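Local coordinates for MxaA (Stigmatella aurantiaca, PDB 4W4T), which forms part of a myxalamid PKS-NRPS assembly line, its terminal reductase domain, held here, binding NADPH and probably releasing the finished product reductively as an alcohol, at residues R246-S251 with L284-Y289; P49-A54 with R179-P184. One frame throughout, in Å; residues are numbered along the deposited sequence.

Interaction 1. Residues R246-S251 with L284-Y289; sequences RVTGHS and LTPVDY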
ATOM      1  N   ARG A 246      -8.760  16.000 -13.646  1.00 20.58           N
ATOM      2  CA  ARG A 246      -8.817  14.550 -13.550  1.00 17.72           C
ATOM      3  C   ARG A 246      -9.019  13.989 -14.956  1.00 17.83           C
ATOM      4  O   ARG A 246     -10.114  14.088 -15.528  1.00 16.68           O
ATOM      5  CB  ARG A 246      -9.945  14.114 -12.615  1.00 18.16           C
ATOM      6  CG  ARG A 246     -10.191  12.625 -12.605  1.00 18.66           C
ATOM      7  CD  ARG A 246     -11.330  12.271 -11.646  1.00 21.39           C
ATOM      8  NE  ARG A 246     -10.975  12.496 -10.246  1.00 26.53           N
ATOM      9  CZ  ARG A 246     -11.578  13.381  -9.459  1.00 28.84           C
ATOM     10  NH1 ARG A 246     -12.568  14.125  -9.940  1.00 22.74           N
ATOM     11  NH2 ARG A 246     -11.199  13.524  -8.188  1.00 25.14           N
ATOM     12  N   VAL A 247      -7.959  13.409 -15.510  1.00 16.32           N
ATOM     13  CA  VAL A 247      -7.951  13.021 -16.916  1.00 17.50           C
ATOM     14  C   VAL A 247      -8.566  11.640 -17.098  1.00 18.72           C
ATOM     15  O   VAL A 247      -8.037  10.653 -16.586  1.00 19.15           O
ATOM     16  CB  VAL A 247      -6.514  13.036 -17.486  1.00 19.30           C
ATOM     17  CG1 VAL A 247      -6.505  12.532 -18.925  1.00 17.23           C
ATOM     18  CG2 VAL A 247      -5.926  14.437 -17.386  1.00 17.37           C
ATOM     19  N   THR A 248      -9.684  11.577 -17.826  1.00 15.98           N
ATOM     20  CA  THR A 248     -10.441  10.338 -17.957  1.00 16.23           C
ATOM     21  C   THR A 248     -10.385   9.795 -19.388  1.00 16.05           C
ATOM     22  O   THR A 248      -9.680  10.343 -20.232  1.00 14.59           O
ATOM     23  CB  THR A 248     -11.916  10.537 -17.514  1.00 16.31           C
ATOM     24  OG1 THR A 248     -12.539  11.542 -18.326  1.00 14.04           O
ATOM     25  CG2 THR A 248     -11.960  10.990 -16.051  1.00 16.20           C
ATOM     26  N   GLY A 249     -11.139   8.732 -19.656  1.00 14.00           N
ATOM     27  CA  GLY A 249     -11.063   8.026 -20.928  1.00 15.70           C
ATOM     28  C   GLY A 249     -11.305   8.868 -22.169  1.00 16.99           C
ATOM     29  O   GLY A 249     -11.880   9.956 -22.099  1.00 15.90           O
ATOM     30  N   HIS A 250     -10.853   8.370 -23.317  1.00 16.96           N
ATOM     31  CA  HIS A 250     -11.150   9.002 -24.594  1.00 17.02           C
ATOM     32  C   HIS A 250     -12.667   8.995 -24.830  1.00 15.62           C
ATOM     33  O   HIS A 250     -13.287   7.960 -24.677  1.00 16.52           O
ATOM     34  CB  HIS A 250     -10.436   8.270 -25.725  1.00 17.92           C
ATOM     35  CG  HIS A 250     -10.493   8.986 -27.034  1.00 19.23           C
ATOM     36  ND1 HIS A 250     -11.591   8.929 -27.866  1.00 20.08           N
ATOM     37  CD2 HIS A 250      -9.581   9.768 -27.666  1.00 18.49           C
ATOM     38  CE1 HIS A 250     -11.357   9.650 -28.950  1.00 23.10           C
ATOM     39  NE2 HIS A 250     -10.143  10.174 -28.849  1.00 20.91           N
ATOM     40  N   SER A 251     -13.238  10.134 -25.214  1.00 17.45           N
ATOM     41  CA  SER A 251     -14.707  10.305 -25.234  1.00 17.27           C
ATOM     42  C   SER A 251     -15.424   9.501 -26.316  1.00 21.13           C
ATOM     43  O   SER A 251     -16.652   9.355 -26.270  1.00 19.00           O
ATOM     44  CB  SER A 251     -15.079  11.781 -25.402  1.00 15.25           C
ATOM     45  OG  SER A 251     -14.727  12.279 -26.688  1.00 18.72           O
ATOM     46  N   LEU A 284     -14.392  15.443 -14.554  1.00 14.97           N
ATOM     47  CA  LEU A 284     -13.967  14.356 -15.431  1.00 16.08           C
ATOM     48  C   LEU A 284     -13.636  14.974 -16.772  1.00 15.69           C
ATOM     49  O   LEU A 284     -14.523  15.474 -17.469  1.00 16.49           O
ATOM     50  CB  LEU A 284     -15.042  13.285 -15.598  1.00 17.31           C
ATOM     51  CG  LEU A 284     -15.297  12.283 -14.473  1.00 17.29           C
ATOM     52  CD1 LEU A 284     -16.194  12.889 -13.419  1.00 21.61           C
ATOM     53  CD2 LEU A 284     -15.953  11.059 -15.068  1.00 20.72           C
ATOM     54  N   THR A 285     -12.355  14.958 -17.115  1.00 13.29           N
ATOM     55  CA  THR A 285     -11.866  15.634 -18.307  1.00 13.36           C
ATOM     56  C   THR A 285     -11.287  14.617 -19.285  1.00 14.82           C
ATOM     57  O   THR A 285     -10.182  14.116 -19.073  1.00 13.87           O
ATOM     58  CB  THR A 285     -10.785  16.658 -17.941  1.00 16.78           C
ATOM     59  OG1 THR A 285     -11.250  17.490 -16.868  1.00 16.46           O
ATOM     60  CG2 THR A 285     -10.447  17.526 -19.136  1.00 13.38           C
ATOM     61  N   PRO A 286     -12.039  14.289 -20.347  1.00 15.33           N
ATOM     62  CA  PRO A 286     -11.579  13.260 -21.285  1.00 13.88           C
ATOM     63  C   PRO A 286     -10.195  13.557 -21.888  1.00 12.55           C
ATOM     64  O   PRO A 286      -9.907  14.699 -22.245  1.00 14.29           O
ATOM     65  CB  PRO A 286     -12.649  13.280 -22.366  1.00 15.97           C
ATOM     66  CG  PRO A 286     -13.912  13.681 -21.623  1.00 12.55           C
ATOM     67  CD  PRO A 286     -13.426  14.725 -20.640  1.00 15.90           C
ATOM     68  N   VAL A 287      -9.382  12.522 -22.028  1.00 14.33           N
ATOM     69  CA  VAL A 287      -7.989  12.692 -22.485  1.00 13.89           C
ATOM     70  C   VAL A 287      -7.895  13.311 -23.892  1.00 14.51           C
ATOM     71  O   VAL A 287      -6.925  14.033 -24.185  1.00 14.49           O
ATOM     72  CB  VAL A 287      -7.229  11.355 -22.453  1.00 16.86           C
ATOM     73  CG1 VAL A 287      -7.752  10.381 -23.514  1.00 15.62           C
ATOM     74  CG2 VAL A 287      -5.713  11.603 -22.609  1.00 17.91           C
ATOM     75  N   ASP A 288      -8.903  13.086 -24.747  1.00 14.23           N
ATOM     76  CA  ASP A 288      -8.855  13.692 -26.087  1.00 15.62           C
ATOM     77  C   ASP A 288      -9.007  15.216 -26.027  1.00 15.09           C
ATOM     78  O   ASP A 288      -8.426  15.933 -26.847  1.00 16.59           O
ATOM     79  CB  ASP A 288      -9.886  13.082 -27.057  1.00 16.17           C
ATOM     80  CG  ASP A 288     -11.281  12.886 -26.443  1.00 15.79           C
ATOM     81  OD1 ASP A 288     -11.375  12.462 -25.277  1.00 15.59           O
ATOM     82  OD2 ASP A 288     -12.280  13.130 -27.166  1.00 18.36           O
ATOM     83  N   TYR A 289      -9.717  15.729 -25.031  1.00 13.26           N
ATOM     84  CA  TYR A 289      -9.759  17.175 -24.847  1.00 13.56           C
ATOM     85  C   TYR A 289      -8.434  17.727 -24.303  1.00 14.74           C
ATOM     86  O   TYR A 289      -7.960  18.764 -24.762  1.00 14.42           O
ATOM     87  CB  TYR A 289     -10.902  17.573 -23.916  1.00 13.14           C
ATOM     88  CG  TYR A 289     -10.864  19.033 -23.532  1.00 15.10           C
ATOM     89  CD1 TYR A 289     -11.125  20.033 -24.476  1.00 15.31           C
ATOM     90  CD2 TYR A 289     -10.558  19.418 -22.233  1.00 18.06           C
ATOM     91  CE1 TYR A 289     -11.086  21.359 -24.128  1.00 17.20           C
ATOM     92  CE2 TYR A 289     -10.527  20.744 -21.869  1.00 15.19           C
ATOM     93  CZ  TYR A 289     -10.786  21.711 -22.821  1.00 15.52           C
ATOM     94  OH  TYR A 289     -10.744  23.031 -22.461  1.00 18.03           O
TER
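Asp-288, in the first turn of helix 287-298, grips Ser-251 with both carboxylate oxygens: OD2 takes the hydroxyl proton of Ser-251 OG at 2.6 Å through its syn lone pair, while the Ser-251 amide N reaches OD1 at 3.0 Å from above the carboxylate plane. With CG between the backbone N and the carbonyl carbon (chi1 44°), the carboxylate is turned toward Ser-251 and over the centre of the His-250 imidazole, the two planes 25° apart, with Asp-288 CB 3.4 Å from His-250 CD2. ND1 of the ring accepts from the amides of Arg-252 and Thr-253, which limits its rotation.

Behind this group the backbones pair as parallel strands: Thr-285 N bonds Arg-246 O, Thr-248 N bonds Thr-285 O, and Val-287 N continues the ladder to Thr-248 O (2.8 Å) as the helix starts after N-cap Pro-286. Thr-248 CG2 meets Leu-284 CB at 3.9 Å, whereas its OG1 bonds Tyr-406. On the other sheet face, Val-247 CG1 packs against Val-287 CB at 3.8 Å.

This pairing joins strands 239-248 and 285-286 of the parallel Rossmann-type sheet; helix 66-78, with NADPH-site residues Phe-66 and Leu-67, touches Val-287, and helix 400-412 packs against Pro-286 and Ser-251.

Interaction 2. Residues P49-A54 with R179-P184; sequences PPVTGA and RTRIKP. With ACT (acetate ion), chain C.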
ATOM      1  N   PRO A  49      18.871  32.454 -30.036  1.00 24.61           N
ATOM      2  CA  PRO A  49      17.432  32.713 -29.889  1.00 22.39           C
ATOM      3  C   PRO A  49      16.566  31.545 -30.331  1.00 20.66           C
ATOM      4  O   PRO A  49      17.005  30.677 -31.086  1.00 21.02           O
ATOM      5  CB  PRO A  49      17.201  33.947 -30.779  1.00 25.96           C
ATOM      6  CG  PRO A  49      18.346  33.956 -31.738  1.00 29.19           C
ATOM      7  CD  PRO A  49      19.514  33.386 -30.981  1.00 25.72           C
ATOM      8  N   PRO A  50      15.309  31.513 -29.858  1.00 21.90           N
ATOM      9  CA  PRO A  50      14.452  30.390 -30.220  1.00 21.10           C
ATOM     10  C   PRO A  50      14.129  30.423 -31.696  1.00 26.20           C
ATOM     11  O   PRO A  50      14.287  31.477 -32.314  1.00 26.70           O
ATOM     12  CB  PRO A  50      13.187  30.619 -29.376  1.00 24.29           C
ATOM     13  CG  PRO A  50      13.200  32.079 -29.060  1.00 24.99           C
ATOM     14  CD  PRO A  50      14.644  32.460 -28.949  1.00 22.19           C
ATOM     15  N   VAL A  51      13.705  29.301 -32.254  1.00 23.77           N
ATOM     16  CA  VAL A  51      13.232  29.285 -33.633  1.00 27.01           C
ATOM     17  C   VAL A  51      12.052  30.247 -33.773  1.00 30.42           C
ATOM     18  O   VAL A  51      11.155  30.243 -32.934  1.00 28.69           O
ATOM     19  CB  VAL A  51      12.793  27.879 -34.061  1.00 25.86           C
ATOM     20  CG1 VAL A  51      12.256  27.892 -35.482  1.00 30.26           C
ATOM     21  CG2 VAL A  51      13.931  26.898 -33.914  1.00 28.24           C
ATOM     22  N   THR A  52      12.070  31.088 -34.803  1.00 27.84           N
ATOM     23  CA  THR A  52      10.935  31.963 -35.083  1.00 30.66           C
ATOM     24  C   THR A  52      10.252  31.503 -36.352  1.00 33.15           C
ATOM     25  O   THR A  52       9.147  31.955 -36.684  1.00 34.44           O
ATOM     26  CB  THR A  52      11.351  33.426 -35.248  1.00 33.78           C
ATOM     27  OG1 THR A  52      12.394  33.511 -36.226  1.00 30.59           O
ATOM     28  CG2 THR A  52      11.835  33.996 -33.914  1.00 35.92           C
ATOM     29  N   GLY A  53      10.928  30.610 -37.068  1.00 27.50           N
ATOM     30  CA  GLY A  53      10.334  29.937 -38.203  1.00 29.22           C
ATOM     31  C   GLY A  53       9.620  28.656 -37.808  1.00 27.64           C
ATOM     32  O   GLY A  53       9.302  28.431 -36.641  1.00 29.36           O
ATOM     33  N   ALA A  54       9.377  27.813 -38.803  1.00 26.74           N
ATOM     34  CA  ALA A  54       8.720  26.527 -38.614  1.00 27.35           C
ATOM     35  C   ALA A  54       9.522  25.625 -37.668  1.00 32.04           C
ATOM     36  O   ALA A  54      10.758  25.581 -37.758  1.00 31.20           O
ATOM     37  CB  ALA A  54       8.534  25.843 -39.973  1.00 30.03           C
ATOM     38  N   ARG A 179      20.173  25.356 -22.959  1.00 14.81           N
ATOM     39  CA  ARG A 179      21.516  24.941 -23.372  1.00 17.57           C
ATOM     40  C   ARG A 179      21.694  25.122 -24.879  1.00 17.11           C
ATOM     41  O   ARG A 179      20.901  24.602 -25.662  1.00 16.86           O
ATOM     42  CB  ARG A 179      21.776  23.483 -22.989  1.00 14.23           C
ATOM     43  CG  ARG A 179      23.189  22.958 -23.341  1.00 15.37           C
ATOM     44  CD  ARG A 179      24.257  23.581 -22.454  1.00 17.67           C
ATOM     45  NE  ARG A 179      23.960  23.401 -21.030  1.00 17.65           N
ATOM     46  CZ  ARG A 179      24.374  22.383 -20.274  1.00 16.73           C
ATOM     47  NH1 ARG A 179      25.111  21.394 -20.771  1.00 15.16           N
ATOM     48  NH2 ARG A 179      24.014  22.347 -18.999  1.00 16.67           N
ATOM     49  N   THR A 180      22.760  25.819 -25.261  1.00 18.87           N
ATOM     50  CA  THR A 180      23.105  26.013 -26.664  1.00 18.82           C
ATOM     51  C   THR A 180      22.192  27.043 -27.309  1.00 21.53           C
ATOM     52  O   THR A 180      22.632  28.126 -27.697  1.00 23.15           O
ATOM     53  CB  THR A 180      23.014  24.695 -27.454  1.00 18.04           C
ATOM     54  OG1 THR A 180      23.853  23.708 -26.841  1.00 18.36           O
ATOM     55  CG2 THR A 180      23.456  24.906 -28.894  1.00 19.98           C
ATOM     56  N   ARG A 181      20.916  26.697 -27.418  1.00 18.86           N
ATOM     57  CA  ARG A 181      19.923  27.593 -28.003  1.00 20.49           C
ATOM     58  C   ARG A 181      18.569  27.426 -27.321  1.00 18.62           C
ATOM     59  O   ARG A 181      18.203  26.330 -26.899  1.00 16.50           O
ATOM     60  CB  ARG A 181      19.794  27.356 -29.501  1.00 20.13           C
ATOM     61  CG  ARG A 181      19.391  25.950 -29.913  1.00 21.12           C
ATOM     62  CD  ARG A 181      19.423  25.885 -31.437  1.00 23.00           C
ATOM     63  NE  ARG A 181      18.948  24.637 -32.004  1.00 19.48           N
ATOM     64  CZ  ARG A 181      17.683  24.418 -32.341  1.00 21.87           C
ATOM     65  NH1 ARG A 181      16.781  25.368 -32.134  1.00 22.61           N
ATOM     66  NH2 ARG A 181      17.324  23.266 -32.883  1.00 18.82           N
ATOM     67  N   ILE A 182      17.849  28.535 -27.217  1.00 17.72           N
ATOM     68  CA  ILE A 182      16.585  28.593 -26.485  1.00 20.58           C
ATOM     69  C   ILE A 182      15.507  27.712 -27.088  1.00 18.65           C
ATOM     70  O   ILE A 182      15.295  27.702 -28.305  1.00 19.18           O
ATOM     71  CB  ILE A 182      16.067  30.042 -26.406  1.00 18.28           C
ATOM     72  CG1 ILE A 182      17.093  30.925 -25.702  1.00 20.31           C
ATOM     73  CG2 ILE A 182      14.697  30.105 -25.689  1.00 20.88           C
ATOM     74  CD1 ILE A 182      17.615  30.313 -24.418  1.00 23.11           C
ATOM     75  N   LYS A 183      14.824  26.960 -26.222  1.00 15.68           N
ATOM     76  CA  LYS A 183      13.762  26.070 -26.644  1.00 17.23           C
ATOM     77  C   LYS A 183      12.493  26.340 -25.837  1.00 16.90           C
ATOM     78  O   LYS A 183      12.474  26.146 -24.620  1.00 15.77           O
ATOM     79  CB  LYS A 183      14.185  24.605 -26.486  1.00 16.49           C
ATOM     80  CG  LYS A 183      15.536  24.282 -27.109  1.00 16.05           C
ATOM     81  CD  LYS A 183      15.957  22.851 -26.824  1.00 15.59           C
ATOM     82  CE  LYS A 183      17.433  22.595 -27.252  1.00 16.98           C
ATOM     83  NZ  LYS A 183      18.391  23.490 -26.536  1.00 14.38           N
ATOM     84  N   PRO A 184      11.428  26.790 -26.511  1.00 17.52           N
ATOM     85  CA  PRO A 184      10.165  26.948 -25.783  1.00 14.38           C
ATOM     86  C   PRO A 184       9.736  25.651 -25.111  1.00 14.59           C
ATOM     87  O   PRO A 184       9.964  24.534 -25.620  1.00 15.14           O
ATOM     88  CB  PRO A 184       9.177  27.361 -26.877  1.00 17.85           C
ATOM     89  CG  PRO A 184      10.039  28.086 -27.872  1.00 19.40           C
ATOM     90  CD  PRO A 184      11.338  27.304 -27.887  1.00 17.95           C
TER
HETATM   91  C   ACT C1601      26.038  19.500 -17.502  1.00 21.62           C
HETATM   92  O   ACT C1601      26.461  18.524 -16.795  1.00 19.94           O
HETATM   93  OXT ACT C1601      26.323  19.614 -18.742  1.00 16.19           O
HETATM   94  CH3 ACT C1601      25.198  20.568 -16.859  1.00 12.57           C
HETATM   95  O   HOH W   1      16.750  27.692 -30.774  1.00 24.19           O
HETATM   96  O   HOH W   2      13.445  27.130 -30.463  1.00 21.24           O
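A water-bridged surface contact joins two loops that each lead into a strand of the Rossmann-type sheet, away from the NADPH site. Pro-50 lies alongside Ile-182, pointing the same way, with Pro-50 CD 3.8 Å from Ile-182 CB. With CG1 turned beside the backbone N (chi1 -59°), CG2 of Ile-182 lies 4.0 Å from Pro-50 CB, and Pro-184 CD approaches Pro-50 CB at 4.1 Å. A CA-H...O contact from Pro-50 CA to Ile-182 O (3.4 Å) adds to the apolar packing.

No direct hydrogen bond crosses between the segments. One water accepts from Arg-181 NH1 at 2.7 Å, in the guanidinium plane, and lies within reach of Pro-49 O and Ile-182 O. A second accepts from Val-51 N at 2.8 Å and also approaches Ile-182 O. Arg-181, extended, brings NH1 to 3.7 Å from Val-51 CG2; its NH2 forms a salt bridge with Asp-144 and its NE bonds Glu-141 O, fixing the group. Lys-183 NZ bonds Arg-181 O in the carbonyl plane, and bonds to Leu-176 O and Ser-140 O tie this buried lysine to helices 159-177 and 133-142. Arg-179 NH1 donates to acetate OXT at 3.0 Å (162°), an ion probably from the crystallisation liquor that joins neither loop to the other.

Segment 49-54 precedes strand 57-61, and segment 179-184, whose Thr-180 and Ile-182 backbones bond Leu-48, connects helix 159-177 to strand 185-188.

Both contacts belong to the Rossmann-type part of the reductase domain, but they hold different elements: interaction 1 pairs two strands of the parallel sheet and the start of a helix, whereas interaction 2 brings together two loops that precede other strands of that sheet. Interaction 1 is partly buried, close to the nucleotide site, and rests on direct backbone and carboxylate bonds; interaction 2 lies at the surface and combines proline-rich apolar packing with bridging water. Interaction 1 also buries more surface, 521 Å² against 229 Å². The centres of interactions 1 and 2 are about 32 Å apart. The nearest atoms of interactions 1 and 2 are about 19 Å apart, so they do not meet directly.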